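Long-range contacts in farnesyl pyrophosphate synthetase (Staphylococcus aureus, PDB 5H9D), which probably builds heptaprenyl diphosphate, a long-chain isoprenoid, as a magnesium-dependent prenyltransferase of the FPP/GGPP synthase family: residues Y161-A170 and H199-D210; Y287-I295 and L307-G315. All coordinates share one frame; numbering follows the deposited sequence.

Interaction 1 (Y161-A170 and H199-D210); sequences YLRRINRKTA and HYIGMSFQIIDD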
loop_
_atom_site.group_PDB
_atom_site.type_symbol
_atom_site.label_atom_id
_atom_site.label_comp_id
_atom_site.label_asym_id
_atom_site.label_seq_id
_atom_site.Cartn_x
_atom_site.Cartn_y
_atom_site.Cartn_z
ATOM N N TYR A 161 20.481 -0.059 -3.540
ATOM C CA TYR A 161 19.576 1.074 -3.715
ATOM C C TYR A 161 18.585 0.688 -4.797
ATOM O O TYR A 161 17.421 1.039 -4.721
ATOM C CB TYR A 161 20.346 2.352 -4.097
ATOM C CG TYR A 161 19.531 3.335 -4.903
ATOM C CD1 TYR A 161 19.324 3.123 -6.279
ATOM C CD2 TYR A 161 18.878 4.410 -4.295
ATOM C CE1 TYR A 161 18.491 3.924 -7.014
ATOM C CE2 TYR A 161 18.026 5.240 -5.027
ATOM C CZ TYR A 161 17.833 4.978 -6.393
ATOM O OH TYR A 161 16.937 5.707 -7.157
ATOM N N LEU A 162 19.055 -0.049 -5.800
ATOM C CA LEU A 162 18.205 -0.507 -6.912
ATOM C C LEU A 162 17.120 -1.496 -6.451
ATOM O O LEU A 162 15.972 -1.481 -6.926
ATOM C CB LEU A 162 19.061 -1.201 -7.973
ATOM C CG LEU A 162 20.011 -0.307 -8.760
ATOM C CD1 LEU A 162 20.630 -1.155 -9.823
ATOM C CD2 LEU A 162 19.291 0.893 -9.378
ATOM N N ARG A 163 17.512 -2.369 -5.531
ATOM C CA ARG A 163 16.621 -3.376 -4.995
ATOM C C ARG A 163 15.528 -2.649 -4.203
ATOM O O ARG A 163 14.378 -3.106 -4.119
ATOM C CB ARG A 163 17.465 -4.334 -4.132
ATOM C CG ARG A 163 16.792 -5.601 -3.635
ATOM C CD ARG A 163 17.808 -6.741 -3.530
ATOM N NE ARG A 163 19.068 -6.294 -2.947
ATOM C CZ ARG A 163 20.213 -6.976 -3.024
ATOM N NH1 ARG A 163 20.247 -8.147 -3.656
ATOM N NH2 ARG A 163 21.332 -6.478 -2.495
ATOM N N ARG A 164 15.896 -1.482 -3.673
ATOM C CA ARG A 164 15.010 -0.643 -2.871
ATOM C C ARG A 164 14.023 0.140 -3.717
ATOM O O ARG A 164 12.904 0.389 -3.266
ATOM C CB ARG A 164 15.827 0.332 -1.994
ATOM C CG ARG A 164 15.050 1.036 -0.850
ATOM C CD ARG A 164 15.993 1.684 0.206
ATOM N NE ARG A 164 16.538 2.964 -0.259
ATOM C CZ ARG A 164 17.820 3.330 -0.171
ATOM N NH1 ARG A 164 18.721 2.521 0.379
ATOM N NH2 ARG A 164 18.214 4.492 -0.672
ATOM N N ILE A 165 14.404 0.552 -4.925
ATOM C CA ILE A 165 13.445 1.294 -5.735
ATOM C C ILE A 165 12.624 0.330 -6.572
ATOM O O ILE A 165 11.637 0.697 -7.208
ATOM C CB ILE A 165 14.118 2.365 -6.631
ATOM C CG1 ILE A 165 15.024 1.720 -7.649
ATOM C CG2 ILE A 165 14.879 3.357 -5.758
ATOM C CD1 ILE A 165 15.523 2.694 -8.618
ATOM N N ASN A 166 13.037 -0.925 -6.543
ATOM C CA ASN A 166 12.316 -1.960 -7.243
ATOM C C ASN A 166 11.044 -2.303 -6.446
ATOM O O ASN A 166 9.939 -2.344 -7.000
ATOM C CB ASN A 166 13.174 -3.198 -7.373
ATOM C CG ASN A 166 12.399 -4.353 -7.943
ATOM O OD1 ASN A 166 11.897 -4.276 -9.076
ATOM N ND2 ASN A 166 12.269 -5.429 -7.160
ATOM N N ARG A 167 11.201 -2.558 -5.145
ATOM C CA ARG A 167 10.058 -2.878 -4.288
ATOM C C ARG A 167 9.194 -1.626 -4.088
ATOM O O ARG A 167 7.964 -1.654 -4.248
ATOM C CB ARG A 167 10.520 -3.363 -2.919
ATOM C CG ARG A 167 11.397 -4.593 -2.909
ATOM C CD ARG A 167 12.152 -4.668 -1.580
ATOM N NE ARG A 167 13.341 -5.502 -1.690
ATOM C CZ ARG A 167 13.348 -6.832 -1.596
ATOM N NH1 ARG A 167 12.216 -7.504 -1.365
ATOM N NH2 ARG A 167 14.492 -7.494 -1.777
ATOM N N LYS A 168 9.851 -0.531 -3.733
ATOM C CA LYS A 168 9.192 0.744 -3.488
ATOM C C LYS A 168 8.367 1.340 -4.640
ATOM O O LYS A 168 7.290 1.883 -4.389
ATOM C CB LYS A 168 10.258 1.751 -3.022
ATOM C CG LYS A 168 9.913 3.248 -3.064
ATOM C CD LYS A 168 11.164 4.062 -2.659
ATOM C CE LYS A 168 11.172 5.520 -3.145
ATOM N NZ LYS A 168 10.253 6.461 -2.407
ATOM N N THR A 169 8.822 1.223 -5.888
ATOM C CA THR A 169 8.103 1.851 -6.997
ATOM C C THR A 169 7.888 1.051 -8.273
ATOM O O THR A 169 6.793 1.045 -8.834
ATOM C CB THR A 169 8.812 3.159 -7.404
ATOM O OG1 THR A 169 8.951 3.989 -6.254
ATOM C CG2 THR A 169 8.033 3.906 -8.441
ATOM N N ALA A 170 8.942 0.414 -8.756
ATOM C CA ALA A 170 8.884 -0.367 -9.986
ATOM C C ALA A 170 7.860 -1.516 -9.960
ATOM O O ALA A 170 7.132 -1.758 -10.934
ATOM C CB ALA A 170 10.281 -0.909 -10.298
ATOM N N HIS A 199 8.360 -2.981 -15.670
ATOM C CA HIS A 199 9.376 -2.956 -14.641
ATOM C C HIS A 199 10.484 -1.956 -14.957
ATOM O O HIS A 199 10.913 -1.238 -14.059
ATOM C CB HIS A 199 9.951 -4.356 -14.425
ATOM C CG HIS A 199 11.229 -4.371 -13.648
ATOM N ND1 HIS A 199 12.454 -4.151 -14.232
ATOM C CD2 HIS A 199 11.467 -4.512 -12.329
ATOM C CE1 HIS A 199 13.393 -4.154 -13.307
ATOM N NE2 HIS A 199 12.817 -4.371 -12.142
ATOM N N TYR A 200 10.941 -1.904 -16.214
ATOM C CA TYR A 200 11.999 -0.939 -16.613
ATOM C C TYR A 200 11.516 0.523 -16.534
ATOM O O TYR A 200 12.281 1.405 -16.154
ATOM C CB TYR A 200 12.537 -1.188 -18.049
ATOM C CG TYR A 200 13.253 -2.509 -18.278
ATOM C CD1 TYR A 200 14.003 -3.106 -17.267
ATOM C CD2 TYR A 200 13.210 -3.137 -19.521
ATOM C CE1 TYR A 200 14.692 -4.285 -17.483
ATOM C CE2 TYR A 200 13.900 -4.313 -19.753
ATOM C CZ TYR A 200 14.645 -4.885 -18.725
ATOM O OH TYR A 200 15.377 -6.033 -18.949
ATOM N N ILE A 201 10.262 0.779 -16.909
ATOM C CA ILE A 201 9.730 2.127 -16.839
ATOM C C ILE A 201 9.713 2.555 -15.385
ATOM O O ILE A 201 10.095 3.670 -15.069
ATOM C CB ILE A 201 8.305 2.190 -17.425
ATOM C CG1 ILE A 201 8.405 2.487 -18.923
ATOM C CG2 ILE A 201 7.422 3.230 -16.641
ATOM C CD1 ILE A 201 7.512 1.627 -19.741
ATOM N N GLY A 202 9.278 1.646 -14.509
ATOM C CA GLY A 202 9.226 1.910 -13.082
ATOM C C GLY A 202 10.575 2.224 -12.456
ATOM O O GLY A 202 10.656 3.081 -11.585
ATOM N N MET A 203 11.631 1.529 -12.868
ATOM C CA MET A 203 12.972 1.789 -12.334
ATOM C C MET A 203 13.415 3.177 -12.782
ATOM O O MET A 203 13.904 3.983 -11.979
ATOM C CB MET A 203 13.979 0.737 -12.834
ATOM C CG MET A 203 13.682 -0.697 -12.351
ATOM S SD MET A 203 13.970 -0.935 -10.601
ATOM C CE MET A 203 15.718 -0.515 -10.466
ATOM N N SER A 204 13.226 3.463 -14.063
ATOM C CA SER A 204 13.578 4.767 -14.596
ATOM C C SER A 204 12.785 5.880 -13.900
ATOM O O SER A 204 13.318 6.946 -13.569
ATOM C CB SER A 204 13.279 4.809 -16.078
ATOM O OG SER A 204 13.033 6.146 -16.469
ATOM N N PHE A 205 11.500 5.605 -13.697
ATOM C CA PHE A 205 10.571 6.506 -13.061
ATOM C C PHE A 205 11.176 7.053 -11.773
ATOM O O PHE A 205 11.406 8.260 -11.643
ATOM C CB PHE A 205 9.284 5.731 -12.759
ATOM C CG PHE A 205 8.140 6.592 -12.248
ATOM C CD1 PHE A 205 7.679 7.678 -12.979
ATOM C CD2 PHE A 205 7.493 6.281 -11.061
ATOM C CE1 PHE A 205 6.594 8.428 -12.531
ATOM C CE2 PHE A 205 6.414 7.021 -10.619
ATOM C CZ PHE A 205 5.964 8.087 -11.349
ATOM N N GLN A 206 11.425 6.146 -10.826
ATOM C CA GLN A 206 11.988 6.478 -9.521
ATOM C C GLN A 206 13.355 7.153 -9.590
ATOM O O GLN A 206 13.627 8.085 -8.839
ATOM C CB GLN A 206 12.093 5.208 -8.649
ATOM C CG GLN A 206 12.483 5.475 -7.183
ATOM C CD GLN A 206 11.519 6.475 -6.503
ATOM O OE1 GLN A 206 10.331 6.182 -6.317
ATOM N NE2 GLN A 206 12.039 7.668 -6.150
ATOM N N ILE A 207 14.219 6.682 -10.479
ATOM C CA ILE A 207 15.524 7.296 -10.562
ATOM C C ILE A 207 15.345 8.768 -10.910
ATOM O O ILE A 207 16.064 9.633 -10.415
ATOM C CB ILE A 207 16.422 6.593 -11.588
ATOM C CG1 ILE A 207 16.744 5.180 -11.097
ATOM C CG2 ILE A 207 17.691 7.392 -11.772
ATOM C CD1 ILE A 207 17.637 4.369 -11.990
ATOM N N ILE A 208 14.349 9.057 -11.733
ATOM C CA ILE A 208 14.099 10.436 -12.104
ATOM C C ILE A 208 13.651 11.259 -10.907
ATOM O O ILE A 208 14.150 12.363 -10.712
ATOM C CB ILE A 208 13.110 10.519 -13.282
ATOM C CG1 ILE A 208 13.897 10.290 -14.573
ATOM C CG2 ILE A 208 12.385 11.859 -13.316
ATOM C CD1 ILE A 208 13.076 9.677 -15.684
ATOM N N ASP A 209 12.728 10.744 -10.102
ATOM C CA ASP A 209 12.311 11.460 -8.890
ATOM C C ASP A 209 13.547 11.895 -8.069
ATOM O O ASP A 209 13.674 13.048 -7.677
ATOM C CB ASP A 209 11.476 10.552 -7.978
ATOM C CG ASP A 209 10.013 10.522 -8.336
ATOM O OD1 ASP A 209 9.666 10.264 -9.513
ATOM O OD2 ASP A 209 9.200 10.738 -7.411
ATOM N N ASP A 210 14.448 10.950 -7.814
ATOM C CA ASP A 210 15.625 11.213 -7.012
ATOM C C ASP A 210 16.516 12.247 -7.604
ATOM O O ASP A 210 17.175 12.990 -6.894
ATOM C CB ASP A 210 16.415 9.927 -6.759
ATOM C CG ASP A 210 15.610 8.902 -5.989
ATOM O OD1 ASP A 210 14.555 9.274 -5.389
ATOM O OD2 ASP A 210 16.040 7.727 -5.976
#
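Tyr161 and Thr169 each hydrogen-bond across to helix 188-215, at or near the family's second aspartate-rich motif. At one end Tyr161 OH donates to Asp210 OD2 (2.5 Å). The carboxylate oxygen lies in the ring plane, at the tyrosine edge, and the hydroxyl comes in nearly along its C-O axis. Further along, Thr169 OG1 donates to Gln206 OE1 (2.6 Å), reaching a lone pair in the amide plane. A bend at chi2 (55°) folds the Gln206 amide over toward Thr169 and sets its NE2 to make a weak bond to Asp210 OD1. Lys168 runs across this amide, with CE 3.3 Å from Gln206 OE1. Asp209 and Asp210 open the Asp-Asp-x-x-Asp sequence that in relatives binds diphosphate through magnesium, so the bond from Tyr161, and more weakly that from Gln206, would steady Asp210 within this motif.

The apolar part centres on Met203, a knob in the hole formed by Leu162, Ile165, Asn166 and Ala170. Bends at chi2 and chi3 curl its chain, putting SD 3.7 Å from Ala170 CB and CE 3.7 Å from Ile165 CG1. Ile165 also lays CG2 against Gln206 CG (3.5 Å) and CD1 against Ile207. Gly202 brings the backbones close, its CA 3.9 Å from that of Ala170. Thr169 CG2 meets the edge of the Phe205 ring.

The axes of the two segments cross at 104°. Helix 127-150 flanks Arg164 and Lys168, helix 236-243 packs on Tyr161, Ile207 and Asp210, and helix 276-296 lies against Tyr200, Ser204, Ile207 and Ile208.

Interaction 2 (Y287-I295 and L307-G315); sequences YLSKALNLI and LLSLTKKMG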
loop_
_atom_site.group_PDB
_atom_site.type_symbol
_atom_site.label_atom_id
_atom_site.label_comp_id
_atom_site.label_asym_id
_atom_site.label_seq_id
_atom_site.Cartn_x
_atom_site.Cartn_y
_atom_site.Cartn_z
ATOM N N TYR A 287 17.818 2.553 -18.735
ATOM C CA TYR A 287 16.612 1.812 -18.317
ATOM C C TYR A 287 15.463 2.014 -19.274
ATOM O O TYR A 287 14.756 1.058 -19.587
ATOM C CB TYR A 287 16.175 2.200 -16.891
ATOM C CG TYR A 287 16.650 1.216 -15.844
ATOM C CD1 TYR A 287 16.358 -0.155 -15.965
ATOM C CD2 TYR A 287 17.411 1.640 -14.740
ATOM C CE1 TYR A 287 16.811 -1.087 -15.023
ATOM C CE2 TYR A 287 17.876 0.706 -13.766
ATOM C CZ TYR A 287 17.568 -0.654 -13.923
ATOM O OH TYR A 287 17.991 -1.581 -12.992
ATOM N N LEU A 288 15.282 3.253 -19.731
ATOM C CA LEU A 288 14.234 3.586 -20.683
ATOM C C LEU A 288 14.426 2.905 -22.056
ATOM O O LEU A 288 13.462 2.499 -22.686
ATOM C CB LEU A 288 14.161 5.102 -20.836
ATOM C CG LEU A 288 13.230 5.846 -19.859
ATOM C CD1 LEU A 288 13.293 7.341 -20.117
ATOM C CD2 LEU A 288 11.789 5.346 -20.030
ATOM N N SER A 289 15.676 2.788 -22.516
ATOM C CA SER A 289 15.973 2.120 -23.779
ATOM C C SER A 289 15.639 0.649 -23.606
ATOM O O SER A 289 15.028 0.036 -24.465
ATOM C CB SER A 289 17.451 2.240 -24.127
ATOM O OG SER A 289 17.842 3.591 -24.185
ATOM N N LYS A 290 16.043 0.062 -22.496
ATOM C CA LYS A 290 15.712 -1.334 -22.305
ATOM C C LYS A 290 14.209 -1.495 -22.493
ATOM O O LYS A 290 13.741 -2.540 -22.959
ATOM C CB LYS A 290 16.125 -1.834 -20.906
ATOM C CG LYS A 290 17.472 -2.553 -20.873
ATOM C CD LYS A 290 17.842 -2.945 -19.449
ATOM C CE LYS A 290 19.042 -3.861 -19.410
ATOM N NZ LYS A 290 18.817 -5.086 -20.248
ATOM N N ALA A 291 13.446 -0.460 -22.153
ATOM C CA ALA A 291 11.998 -0.568 -22.283
ATOM C C ALA A 291 11.550 -0.324 -23.713
ATOM O O ALA A 291 10.678 -1.027 -24.210
ATOM C CB ALA A 291 11.296 0.398 -21.324
ATOM N N LEU A 292 12.148 0.666 -24.375
ATOM C CA LEU A 292 11.805 0.990 -25.762
ATOM C C LEU A 292 12.159 -0.135 -26.725
ATOM O O LEU A 292 11.471 -0.356 -27.708
ATOM C CB LEU A 292 12.489 2.283 -26.167
ATOM C CG LEU A 292 11.695 3.417 -25.521
ATOM C CD1 LEU A 292 12.498 4.679 -25.435
ATOM C CD2 LEU A 292 10.444 3.645 -26.347
ATOM N N ASN A 293 13.231 -0.858 -26.426
ATOM C CA ASN A 293 13.637 -1.976 -27.261
ATOM C C ASN A 293 12.512 -3.018 -27.275
ATOM O O ASN A 293 12.079 -3.477 -28.336
ATOM C CB ASN A 293 14.943 -2.603 -26.733
ATOM C CG ASN A 293 15.271 -3.928 -27.409
ATOM O OD1 ASN A 293 15.395 -4.003 -28.641
ATOM N ND2 ASN A 293 15.404 -4.984 -26.610
ATOM N N LEU A 294 12.039 -3.376 -26.091
ATOM C CA LEU A 294 10.971 -4.355 -25.942
ATOM C C LEU A 294 9.625 -3.872 -26.469
ATOM O O LEU A 294 8.779 -4.683 -26.834
ATOM C CB LEU A 294 10.813 -4.719 -24.466
ATOM C CG LEU A 294 11.855 -5.632 -23.828
ATOM C CD1 LEU A 294 11.564 -5.753 -22.358
ATOM C CD2 LEU A 294 11.795 -7.013 -24.472
ATOM N N ILE A 295 9.414 -2.562 -26.507
ATOM C CA ILE A 295 8.122 -2.073 -26.945
ATOM C C ILE A 295 8.057 -2.266 -28.442
ATOM O O ILE A 295 6.994 -2.514 -29.032
ATOM C CB ILE A 295 7.903 -0.560 -26.544
ATOM C CG1 ILE A 295 7.862 -0.426 -25.021
ATOM C CG2 ILE A 295 6.579 -0.024 -27.124
ATOM C CD1 ILE A 295 7.774 0.993 -24.526
ATOM N N LEU A 307 2.094 3.569 -26.228
ATOM C CA LEU A 307 3.047 3.135 -25.222
ATOM C C LEU A 307 4.390 3.789 -25.560
ATOM O O LEU A 307 5.034 4.340 -24.672
ATOM C CB LEU A 307 3.139 1.606 -25.236
ATOM C CG LEU A 307 3.793 0.776 -24.133
ATOM C CD1 LEU A 307 3.237 1.108 -22.787
ATOM C CD2 LEU A 307 3.547 -0.706 -24.462
ATOM N N LEU A 308 4.798 3.746 -26.836
ATOM C CA LEU A 308 6.057 4.368 -27.275
ATOM C C LEU A 308 6.064 5.849 -26.901
ATOM O O LEU A 308 7.041 6.368 -26.366
ATOM C CB LEU A 308 6.248 4.234 -28.793
ATOM C CG LEU A 308 6.841 2.925 -29.332
ATOM C CD1 LEU A 308 6.310 2.666 -30.740
ATOM C CD2 LEU A 308 8.338 2.996 -29.344
ATOM N N SER A 309 4.958 6.519 -27.192
ATOM C CA SER A 309 4.796 7.927 -26.864
ATOM C C SER A 309 4.857 8.161 -25.343
ATOM O O SER A 309 5.608 9.003 -24.865
ATOM C CB SER A 309 3.456 8.413 -27.401
ATOM O OG SER A 309 3.236 9.758 -27.038
ATOM N N LEU A 310 4.054 7.418 -24.588
ATOM C CA LEU A 310 4.035 7.558 -23.142
ATOM C C LEU A 310 5.392 7.197 -22.529
ATOM O O LEU A 310 5.861 7.859 -21.618
ATOM C CB LEU A 310 2.929 6.685 -22.529
ATOM C CG LEU A 310 2.848 6.658 -20.986
ATOM C CD1 LEU A 310 2.516 8.056 -20.448
ATOM C CD2 LEU A 310 1.787 5.657 -20.526
ATOM N N THR A 311 6.026 6.145 -23.020
ATOM C CA THR A 311 7.328 5.763 -22.487
ATOM C C THR A 311 8.400 6.815 -22.801
ATOM O O THR A 311 9.470 6.828 -22.178
ATOM C CB THR A 311 7.799 4.431 -23.078
ATOM O OG1 THR A 311 6.834 3.429 -22.779
ATOM C CG2 THR A 311 9.155 4.022 -22.510
ATOM N N LYS A 312 8.120 7.687 -23.772
ATOM C CA LYS A 312 9.095 8.694 -24.153
ATOM C C LYS A 312 8.969 10.002 -23.430
ATOM O O LYS A 312 9.889 10.819 -23.468
ATOM C CB LYS A 312 9.080 8.926 -25.645
ATOM C CG LYS A 312 9.830 7.856 -26.410
ATOM C CD LYS A 312 9.996 8.314 -27.837
ATOM C CE LYS A 312 10.338 7.206 -28.780
ATOM N NZ LYS A 312 10.402 7.827 -30.128
ATOM N N LYS A 313 7.828 10.213 -22.787
ATOM C CA LYS A 313 7.643 11.417 -21.995
ATOM C C LYS A 313 8.211 11.011 -20.627
ATOM O O LYS A 313 9.089 11.695 -20.076
ATOM C CB LYS A 313 6.159 11.808 -21.898
ATOM C CG LYS A 313 5.543 12.175 -23.243
ATOM C CD LYS A 313 4.299 13.059 -23.126
ATOM C CE LYS A 313 3.879 13.590 -24.520
ATOM N NZ LYS A 313 2.845 14.689 -24.511
ATOM N N MET A 314 7.742 9.871 -20.110
ATOM C CA MET A 314 8.205 9.346 -18.824
ATOM C C MET A 314 9.646 9.742 -18.518
ATOM O O MET A 314 9.952 10.177 -17.407
ATOM C CB MET A 314 8.123 7.812 -18.792
ATOM C CG MET A 314 6.763 7.241 -18.458
ATOM S SD MET A 314 6.144 7.768 -16.870
ATOM C CE MET A 314 5.027 9.068 -17.400
ATOM N N GLY A 315 10.521 9.581 -19.508
ATOM C CA GLY A 315 11.921 9.899 -19.315
ATOM C C GLY A 315 12.287 11.329 -19.605
ATOM O O GLY A 315 13.073 11.932 -18.880
#
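Thr311 is the knob of this contact: its side chain sits among Leu288, Ala291, Leu292 and Ile295, residues spaced three, one and three apart on one face of helix 287-295. Its CG2 methyl is anti to the backbone N (OG1 chi1 -59°), which turns it into the hole, 3.9 Å from Leu288 CD2 and 4.0 Å from Leu292 CG. Leu288 and Leu292 each slide past the threonine, pointing the opposite way to it, whereas Ile295 reaches it tip to tip, with CD1 3.7 Å from Thr311 CB.

The same rotation leaves the hydroxyl turned back along its own helix. Thr311 OG1 donates to Leu307 O (2.8 Å), approaching from above the carbonyl plane, 46° out of it, and so away from a lone pair. That oxygen also takes the backbone bond from Thr311 N, so two donors from one residue grip it, and the hydroxyl is satisfied while its methyl faces an apolar surface.

This knob-into-hole fit joins the last two long helices of the chain into an antiparallel hairpin at the C-terminal end of the all-helical prenyl synthase fold; the short segments run at 176° with axes 10.3 Å apart.

Toward the turn of the hairpin the packing is all aliphatic. Leu308 meets two partners: its CD2 meets Leu292 CD2 (3.7 Å), the chains crossing at a slant, and its CG faces Ile295 CG2 (3.7 Å) as the two slide past each other. Ile295 CD1 also touches Leu307 CG (4.0 Å); Leu307 also rests on Phe47 and Leu50 of helix 43-51. At the opposite end Leu288 comes up against the backbone of Gly315, too closely modelled for its exact fit to be trusted.

From the N terminus, helix 158-183 comes first and helix 188-215 follows; interaction 1 closes the 28-residue, mainly helical span between its segments. The chain then runs through several shorter helices before helix 276-296 begins, and interaction 2 closes an 11-residue span against helix 302-315. The two contacts are in series, neither nesting nor crossing, with centres about 14 Å apart. Helix 188-215 carries one side of interaction 1 and touches helix 276-296 of interaction 2: Met203 CE lies 3.6 Å from Tyr287 OH, and Ser204 OG packs on Leu288 CG. The C-terminal hairpin is thereby joined to helix 188-215, which carries the second aspartate-rich motif, and through it to helix 158-183.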